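Local coordinates for Lmo2241 protein (Listeria monocytogenes, PDB 4HAM) that probably binds DNA as a GntR-type transcriptional regulator, with a winged helix-turn-helix domain and a helical hairpin that packs against a second subunit, at residues Y59-L62 against E63-E66; P88-L91 against A92-T96; G109-I112 against E113-H116. All coordinates share one frame; numbering follows the deposited sequence.

Contact 1 (Y59-L62 against E63-E66)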
loop_
_atom_site.group_PDB
_atom_site.type_symbol
_atom_site.label_atom_id
_atom_site.label_comp_id
_atom_site.label_asym_id
_atom_site.label_seq_id
_atom_site.Cartn_x
_atom_site.Cartn_y
_atom_site.Cartn_z
ATOM N N TYR A 59 -14.436 -5.785 -12.847
ATOM C CA TYR A 59 -14.751 -4.897 -13.972
ATOM C C TYR A 59 -15.382 -3.587 -13.510
ATOM O O TYR A 59 -15.134 -2.528 -14.096
ATOM C CB TYR A 59 -15.676 -5.597 -14.971
ATOM C CG TYR A 59 -14.950 -6.454 -16.007
ATOM C CD1 TYR A 59 -15.457 -6.583 -17.295
ATOM C CD2 TYR A 59 -13.775 -7.136 -15.691
ATOM C CE1 TYR A 59 -14.823 -7.359 -18.246
ATOM C CE2 TYR A 59 -13.125 -7.925 -16.644
ATOM C CZ TYR A 59 -13.662 -8.025 -17.923
ATOM O OH TYR A 59 -13.045 -8.787 -18.891
ATOM N N GLN A 60 -16.227 -3.656 -12.488
ATOM C CA GLN A 60 -16.795 -2.431 -11.906
ATOM C C GLN A 60 -15.704 -1.520 -11.348
ATOM O O GLN A 60 -15.746 -0.293 -11.508
ATOM C CB GLN A 60 -17.794 -2.758 -10.796
ATOM C CG GLN A 60 -19.095 -3.331 -11.293
ATOM C CD GLN A 60 -20.091 -3.575 -10.172
ATOM O OE1 GLN A 60 -19.985 -2.988 -9.094
ATOM N NE2 GLN A 60 -21.058 -4.454 -10.418
ATOM N N GLU A 61 -14.726 -2.122 -10.684
ATOM C CA GLU A 61 -13.623 -1.358 -10.113
ATOM C C GLU A 61 -12.717 -0.793 -11.216
ATOM O O GLU A 61 -12.281 0.363 -11.146
ATOM C CB GLU A 61 -12.829 -2.208 -9.117
ATOM C CG GLU A 61 -11.644 -1.482 -8.484
ATOM C CD GLU A 61 -12.056 -0.230 -7.710
ATOM O OE1 GLU A 61 -13.201 -0.175 -7.188
ATOM O OE2 GLU A 61 -11.226 0.704 -7.618
ATOM N N LEU A 62 -12.466 -1.597 -12.245
ATOM C CA LEU A 62 -11.727 -1.122 -13.411
ATOM C C LEU A 62 -12.435 0.055 -14.113
ATOM O O LEU A 62 -11.786 0.995 -14.542
ATOM C CB LEU A 62 -11.490 -2.257 -14.406
ATOM C CG LEU A 62 -10.386 -3.233 -13.995
ATOM C CD1 LEU A 62 -10.513 -4.537 -14.768
ATOM C CD2 LEU A 62 -9.031 -2.581 -14.243
ATOM N N GLU A 63 -13.755 0.002 -14.230
ATOM C CA GLU A 63 -14.490 1.111 -14.847
ATOM C C GLU A 63 -14.499 2.344 -13.945
ATOM O O GLU A 63 -14.424 3.476 -14.419
ATOM C CB GLU A 63 -15.921 0.697 -15.209
ATOM C CG GLU A 63 -16.665 1.747 -16.036
ATOM C CD GLU A 63 -17.675 1.157 -17.029
ATOM O OE1 GLU A 63 -18.025 -0.038 -16.914
ATOM O OE2 GLU A 63 -18.119 1.896 -17.935
ATOM N N ARG A 64 -14.589 2.122 -12.639
ATOM C CA ARG A 64 -14.523 3.218 -11.686
ATOM C C ARG A 64 -13.203 3.974 -11.838
ATOM O O ARG A 64 -13.171 5.208 -11.813
ATOM C CB ARG A 64 -14.660 2.677 -10.268
ATOM C CG ARG A 64 -14.570 3.718 -9.191
ATOM C CD ARG A 64 -14.441 3.050 -7.834
ATOM N NE ARG A 64 -14.232 4.006 -6.753
ATOM C CZ ARG A 64 -13.868 3.661 -5.522
ATOM N NH1 ARG A 64 -13.664 2.385 -5.228
ATOM N NH2 ARG A 64 -13.703 4.588 -4.587
ATOM N N GLN A 65 -12.116 3.228 -12.008
ATOM C CA GLN A 65 -10.786 3.816 -12.129
ATOM C C GLN A 65 -10.530 4.310 -13.543
ATOM O O GLN A 65 -9.453 4.830 -13.832
ATOM C CB GLN A 65 -9.700 2.808 -11.710
ATOM C CG GLN A 65 -9.708 2.479 -10.227
ATOM C CD GLN A 65 -8.515 1.633 -9.802
ATOM O OE1 GLN A 65 -7.400 1.804 -10.299
ATOM N NE2 GLN A 65 -8.748 0.712 -8.885
ATOM N N GLU A 66 -11.523 4.125 -14.417
ATOM C CA GLU A 66 -11.461 4.535 -15.822
ATOM C C GLU A 66 -10.388 3.802 -16.630
ATOM O O GLU A 66 -9.811 4.341 -17.563
ATOM C CB GLU A 66 -11.355 6.065 -15.956
ATOM C CG GLU A 66 -12.495 6.782 -15.234
ATOM C CD GLU A 66 -12.664 8.232 -15.657
ATOM O OE1 GLU A 66 -11.764 8.786 -16.326
ATOM O OE2 GLU A 66 -13.712 8.817 -15.322
#
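Gln-65 and Arg-64 both reach back to the carboxylate of Glu-61 at the C-terminal end of helix 52-64, the second helix of the helix-turn-helix and, as in other winged-helix regulators, probably the one that reads DNA. Going outward along Gln-65, CB lies 3.6 Å from the backbone O of Glu-61, and CG stays beside that oxygen while also coming 3.5 Å from Glu-61 OE2. Beyond CG the chain runs extended, which carries NE2 to within 2.8 Å of Glu-61 OE2. The bond is nearly straight (168°) and lies close to the amide plane, and it uses the anti lone pair of OE2. The amide's other end, OE1, accepts from Lys-24 NZ on helix 15-29, so both ends of the amide are held.

Glu-61 meets them through a bend at chi2 (60°), which swings the carboxylate toward the next turn of the helix. The syn side of OE1 takes a longer salt bridge from Arg-64 NH1, 3.3 Å away, with the carboxylate standing almost perpendicular to the guanidinium. Leu-62 faces the interior and packs on Val-20, Ile-23 and Ile-68. The chain leaves the helix at Glu-66, whose positive phi completes a Schellman motif, with Glu-66 N bonded to Glu-63 O at 3.0 Å.

Contact 2 (P88-L91 against A92-T96). With SO4 (sulfate ion), chain B.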
loop_
_atom_site.group_PDB
_atom_site.type_symbol
_atom_site.label_atom_id
_atom_site.label_comp_id
_atom_site.label_asym_id
_atom_site.label_seq_id
_atom_site.Cartn_x
_atom_site.Cartn_y
_atom_site.Cartn_z
ATOM N N PRO A 88 -6.736 13.388 -9.513
ATOM C CA PRO A 88 -5.879 13.959 -8.469
ATOM C C PRO A 88 -6.108 13.277 -7.123
ATOM O O PRO A 88 -5.154 13.071 -6.367
ATOM C CB PRO A 88 -6.332 15.420 -8.412
ATOM C CG PRO A 88 -6.891 15.687 -9.779
ATOM C CD PRO A 88 -7.567 14.414 -10.168
ATOM N N LYS A 89 -7.359 12.922 -6.836
ATOM C CA LYS A 89 -7.684 12.217 -5.600
ATOM C C LYS A 89 -7.040 10.828 -5.556
ATOM O O LYS A 89 -6.517 10.415 -4.519
ATOM C CB LYS A 89 -9.198 12.102 -5.421
ATOM C CG LYS A 89 -9.620 11.521 -4.079
ATOM C CD LYS A 89 -11.132 11.398 -3.976
ATOM C CE LYS A 89 -11.542 10.770 -2.651
ATOM N NZ LYS A 89 -13.021 10.761 -2.471
ATOM N N LYS A 90 -7.072 10.108 -6.676
ATOM C CA LYS A 90 -6.450 8.785 -6.724
ATOM C C LYS A 90 -4.933 8.904 -6.579
ATOM O O LYS A 90 -4.301 8.089 -5.909
ATOM C CB LYS A 90 -6.823 8.036 -8.013
ATOM C CG LYS A 90 -6.242 6.618 -8.130
ATOM C CD LYS A 90 -6.892 5.656 -7.143
ATOM C CE LYS A 90 -6.435 4.218 -7.379
ATOM N NZ LYS A 90 -6.996 3.298 -6.352
ATOM N N LEU A 91 -4.357 9.924 -7.208
ATOM C CA LEU A 91 -2.925 10.192 -7.111
ATOM C C LEU A 91 -2.514 10.447 -5.669
ATOM O O LEU A 91 -1.527 9.886 -5.175
ATOM C CB LEU A 91 -2.563 11.411 -7.955
ATOM C CG LEU A 91 -1.923 11.171 -9.315
ATOM C CD1 LEU A 91 -1.815 12.484 -10.095
ATOM C CD2 LEU A 91 -0.560 10.520 -9.133
ATOM N N ALA A 92 -3.289 11.303 -5.012
ATOM C CA ALA A 92 -3.079 11.655 -3.615
ATOM C C ALA A 92 -3.152 10.418 -2.723
ATOM O O ALA A 92 -2.289 10.200 -1.868
ATOM C CB ALA A 92 -4.117 12.671 -3.179
ATOM N N GLU A 93 -4.185 9.609 -2.933
ATOM C CA GLU A 93 -4.360 8.390 -2.148
ATOM C C GLU A 93 -3.213 7.410 -2.367
ATOM O O GLU A 93 -2.783 6.724 -1.440
ATOM C CB GLU A 93 -5.684 7.721 -2.509
ATOM C CG GLU A 93 -6.886 8.432 -1.936
ATOM C CD GLU A 93 -8.196 7.905 -2.488
ATOM O OE1 GLU A 93 -8.170 7.055 -3.412
ATOM O OE2 GLU A 93 -9.256 8.356 -2.000
ATOM N N THR A 94 -2.726 7.350 -3.599
ATOM C CA THR A 94 -1.668 6.417 -3.955
ATOM C C THR A 94 -0.337 6.881 -3.390
ATOM O O THR A 94 0.461 6.069 -2.922
ATOM C CB THR A 94 -1.582 6.214 -5.484
ATOM O OG1 THR A 94 -2.860 5.796 -5.982
ATOM C CG2 THR A 94 -0.554 5.132 -5.814
ATOM N N ARG A 95 -0.105 8.193 -3.393
ATOM C CA ARG A 95 1.084 8.752 -2.742
ATOM C C ARG A 95 1.104 8.465 -1.242
ATOM O O ARG A 95 2.155 8.190 -0.664
ATOM C CB ARG A 95 1.206 10.263 -3.012
ATOM C CG ARG A 95 1.653 10.588 -4.433
ATOM C CD ARG A 95 2.070 12.047 -4.569
ATOM N NE ARG A 95 0.942 12.937 -4.359
ATOM C CZ ARG A 95 0.250 13.509 -5.338
ATOM N NH1 ARG A 95 -0.768 14.300 -5.043
ATOM N NH2 ARG A 95 0.578 13.289 -6.604
ATOM N N THR A 96 -0.056 8.546 -0.605
ATOM C CA THR A 96 -0.151 8.190 0.812
ATOM C C THR A 96 0.219 6.719 1.014
ATOM O O THR A 96 0.951 6.376 1.943
ATOM C CB THR A 96 -1.555 8.478 1.370
ATOM O OG1 THR A 96 -1.754 9.892 1.405
ATOM C CG2 THR A 96 -1.703 7.930 2.797
HETATM S S SO4 B . -5.475 10.176 2.369
HETATM O O1 SO4 B . -6.302 11.365 2.574
HETATM O O2 SO4 B . -4.400 10.483 1.427
HETATM O O3 SO4 B . -4.898 9.761 3.642
HETATM O O4 SO4 B . -6.298 9.097 1.833
HETATM O O HOH W 1 -3.269 14.844 -6.649
HETATM O O HOH W 2 -3.692 3.345 -5.244
HETATM O O HOH W 3 -6.949 4.519 -3.621
#
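Between 88-91 and 92-96 the backbone is regular alpha-helix, with each amide from Ala-92 to Arg-95 bonded to the carbonyl four residues earlier, from Pro-88 to Leu-91. The carbonyl of Lys-90 carries a second bond as well: Thr-94 OG1 donates to Lys-90 O at 2.7 Å, from the opposite face of the carbonyl plane to Thr-94 N. The threonine can do this because OG1 sits beside its own backbone N (chi1 -55°), directed back down the helix. A water donates to the same hydroxyl and makes a weak bond with Lys-90 NZ. Another water ties Lys-90 NZ to Glu-93 OE1, so lysine and glutamate are linked through solvent.

This is the first part of helix 88-107, which enters the four-helix bundle. Here the second subunit packs on several side chains: its Leu-108 on Lys-90, its Val-110 on Leu-91, its Leu-105 on Thr-94 and its Tyr-122 on Arg-95.

Arg-95 bends at chi3 (-65°), bringing its guanidinium over the backbone of the preceding turn; Leu-91 O lies 3.9 Å from the guanidinium plane, above its centre. NH1 then donates to a water 3.0 Å away, which itself donates to Pro-88 O. On another side of the helix, the extended Lys-89 passes Glu-93 with its CE 3.4 Å from Glu-93 OE2, yet Lys-89 NZ remains 4.5 Å from that oxygen, too far for a salt bridge. Further along, Thr-96 OG1 donates to O2 of a sulfate at 2.7 Å. The ion, probably from the crystallisation liquor, is also bonded by Ser-11 OG and Gln-12 N of the second subunit.

Contact 3 (G109-I112 against E113-H116)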
loop_
_atom_site.group_PDB
_atom_site.type_symbol
_atom_site.label_atom_id
_atom_site.label_comp_id
_atom_site.label_asym_id
_atom_site.label_seq_id
_atom_site.Cartn_x
_atom_site.Cartn_y
_atom_site.Cartn_z
ATOM N N GLY A 109 13.658 -2.421 8.880
ATOM C CA GLY A 109 15.103 -2.423 8.727
ATOM C C GLY A 109 15.610 -2.340 7.301
ATOM O O GLY A 109 16.794 -2.560 7.058
ATOM N N VAL A 110 14.725 -2.020 6.356
ATOM C CA VAL A 110 15.121 -1.875 4.956
ATOM C C VAL A 110 15.551 -0.429 4.705
ATOM O O VAL A 110 14.780 0.497 4.927
ATOM C CB VAL A 110 13.959 -2.239 4.012
ATOM C CG1 VAL A 110 14.389 -2.153 2.549
ATOM C CG2 VAL A 110 13.431 -3.634 4.327
ATOM N N ASN A 111 16.780 -0.221 4.250
ATOM C CA ASN A 111 17.244 1.146 4.049
ATOM C C ASN A 111 16.784 1.738 2.724
ATOM O O ASN A 111 16.301 1.021 1.845
ATOM C CB ASN A 111 18.760 1.288 4.265
ATOM C CG ASN A 111 19.585 0.476 3.283
ATOM O OD1 ASN A 111 19.296 0.432 2.087
ATOM N ND2 ASN A 111 20.640 -0.163 3.791
ATOM N N ILE A 112 16.924 3.051 2.592
ATOM C CA ILE A 112 16.436 3.750 1.406
ATOM C C ILE A 112 17.148 3.273 0.135
ATOM O O ILE A 112 16.552 3.248 -0.946
ATOM C CB ILE A 112 16.553 5.288 1.574
ATOM C CG1 ILE A 112 15.909 6.003 0.396
ATOM C CG2 ILE A 112 18.006 5.710 1.762
ATOM C CD1 ILE A 112 14.489 5.600 0.180
ATOM N N GLU A 113 18.412 2.872 0.270
ATOM C CA GLU A 113 19.158 2.338 -0.869
ATOM C C GLU A 113 18.495 1.071 -1.404
ATOM O O GLU A 113 18.334 0.913 -2.610
ATOM C CB GLU A 113 20.619 2.049 -0.506
ATOM C CG GLU A 113 21.401 1.364 -1.621
ATOM C CD GLU A 113 22.890 1.207 -1.309
ATOM O OE1 GLU A 113 23.235 0.514 -0.324
ATOM O OE2 GLU A 113 23.717 1.777 -2.056
ATOM N N GLU A 114 18.116 0.184 -0.487
ATOM C CA GLU A 114 17.431 -1.058 -0.830
ATOM C C GLU A 114 16.041 -0.781 -1.412
ATOM O O GLU A 114 15.582 -1.480 -2.311
ATOM C CB GLU A 114 17.337 -1.970 0.399
ATOM C CG GLU A 114 18.686 -2.466 0.896
ATOM C CD GLU A 114 18.612 -3.205 2.227
ATOM O OE1 GLU A 114 18.013 -2.672 3.189
ATOM O OE2 GLU A 114 19.167 -4.321 2.313
ATOM N N ILE A 115 15.380 0.247 -0.894
ATOM C CA ILE A 115 14.073 0.656 -1.395
ATOM C C ILE A 115 14.132 1.175 -2.840
ATOM O O ILE A 115 13.286 0.813 -3.658
ATOM C CB ILE A 115 13.404 1.703 -0.467
ATOM C CG1 ILE A 115 13.039 1.056 0.866
ATOM C CG2 ILE A 115 12.152 2.279 -1.111
ATOM C CD1 ILE A 115 12.595 2.055 1.928
ATOM N N HIS A 116 15.132 1.997 -3.160
ATOM C CA HIS A 116 15.309 2.450 -4.537
ATOM C C HIS A 116 15.537 1.270 -5.481
ATOM O O HIS A 116 15.027 1.258 -6.598
ATOM C CB HIS A 116 16.473 3.438 -4.663
ATOM C CG HIS A 116 16.175 4.796 -4.115
ATOM N ND1 HIS A 116 15.144 5.579 -4.584
ATOM C CD2 HIS A 116 16.772 5.513 -3.132
ATOM C CE1 HIS A 116 15.113 6.714 -3.915
ATOM N NE2 HIS A 116 16.094 6.701 -3.026
#
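A capping box starts helix 112-127: Asn-111, at the N-cap, and Glu-114, three residues on, exchange side-chain and backbone bonds. Asn-111 OD1 accepts from Glu-114 N at 2.8 Å, with the donor nitrogen nearly along the C=O axis. Asn-111 CG lies between the backbone N and the carbonyl carbon (chi1 63°), which turns the carboxamide oxygen over the first turn, toward the amide of Glu-114. In return, Glu-114 OE1 accepts from Asn-111 N at 2.9 Å through its anti lone pair. That second bond belongs to one of two modelled conformers of Glu-114, so it may not be made all the time.

Before the cap, Gly-109 ends helix 88-107 in a Schellman motif with positive phi, and the chain turns through Val-110. An apolar contact closes over this turn, where Val-110 CG1 touches Ile-115 CG1 at 3.9 Å. Leu-105 of helix 88-107 packs on both side chains, joining the turn to the two helices it connects.

Ile-112 meets His-116 one turn later. Its CG1 branch, anti to the backbone N (chi1 -174°), runs beside the imidazole and comes 3.5 Å from His-116 NE2, while Ile-112 O accepts His-116 N at 2.9 Å. The polar atoms of the ring are engaged across the dimer interface: NE2 bonds to Asp-120 OD1 of the second subunit, and ND1 meets ND1 of the second subunit's own His-116. With a Schellman end, a short turn and a capping box in succession, the arrangement is that of a helical hairpin, here with two copies meeting in a four-helix bundle.

In the fold
The contacts follow one another along the chain. Contact 1 ends helix 52-64 in the winged helix-turn-helix domain, contact 2 begins helix 88-107, and contact 3 joins that helix to helix 112-127. Contacts 1 and 2 have centres about 16 Å apart and just touch, Gln-65 OE1 lying 3.9 Å from Lys-90 CE, so the start of the hairpin rests beside the end of the probable recognition helix. Contact 3 lies farther out, its centre about 23 Å from that of contact 2 and 33 Å from that of contact 1. Contacts 2 and 3 both meet the second subunit, so the helical hairpin takes part in the dimer interface, while contacts 1 and 3 lie on opposite sides of the chain's centre.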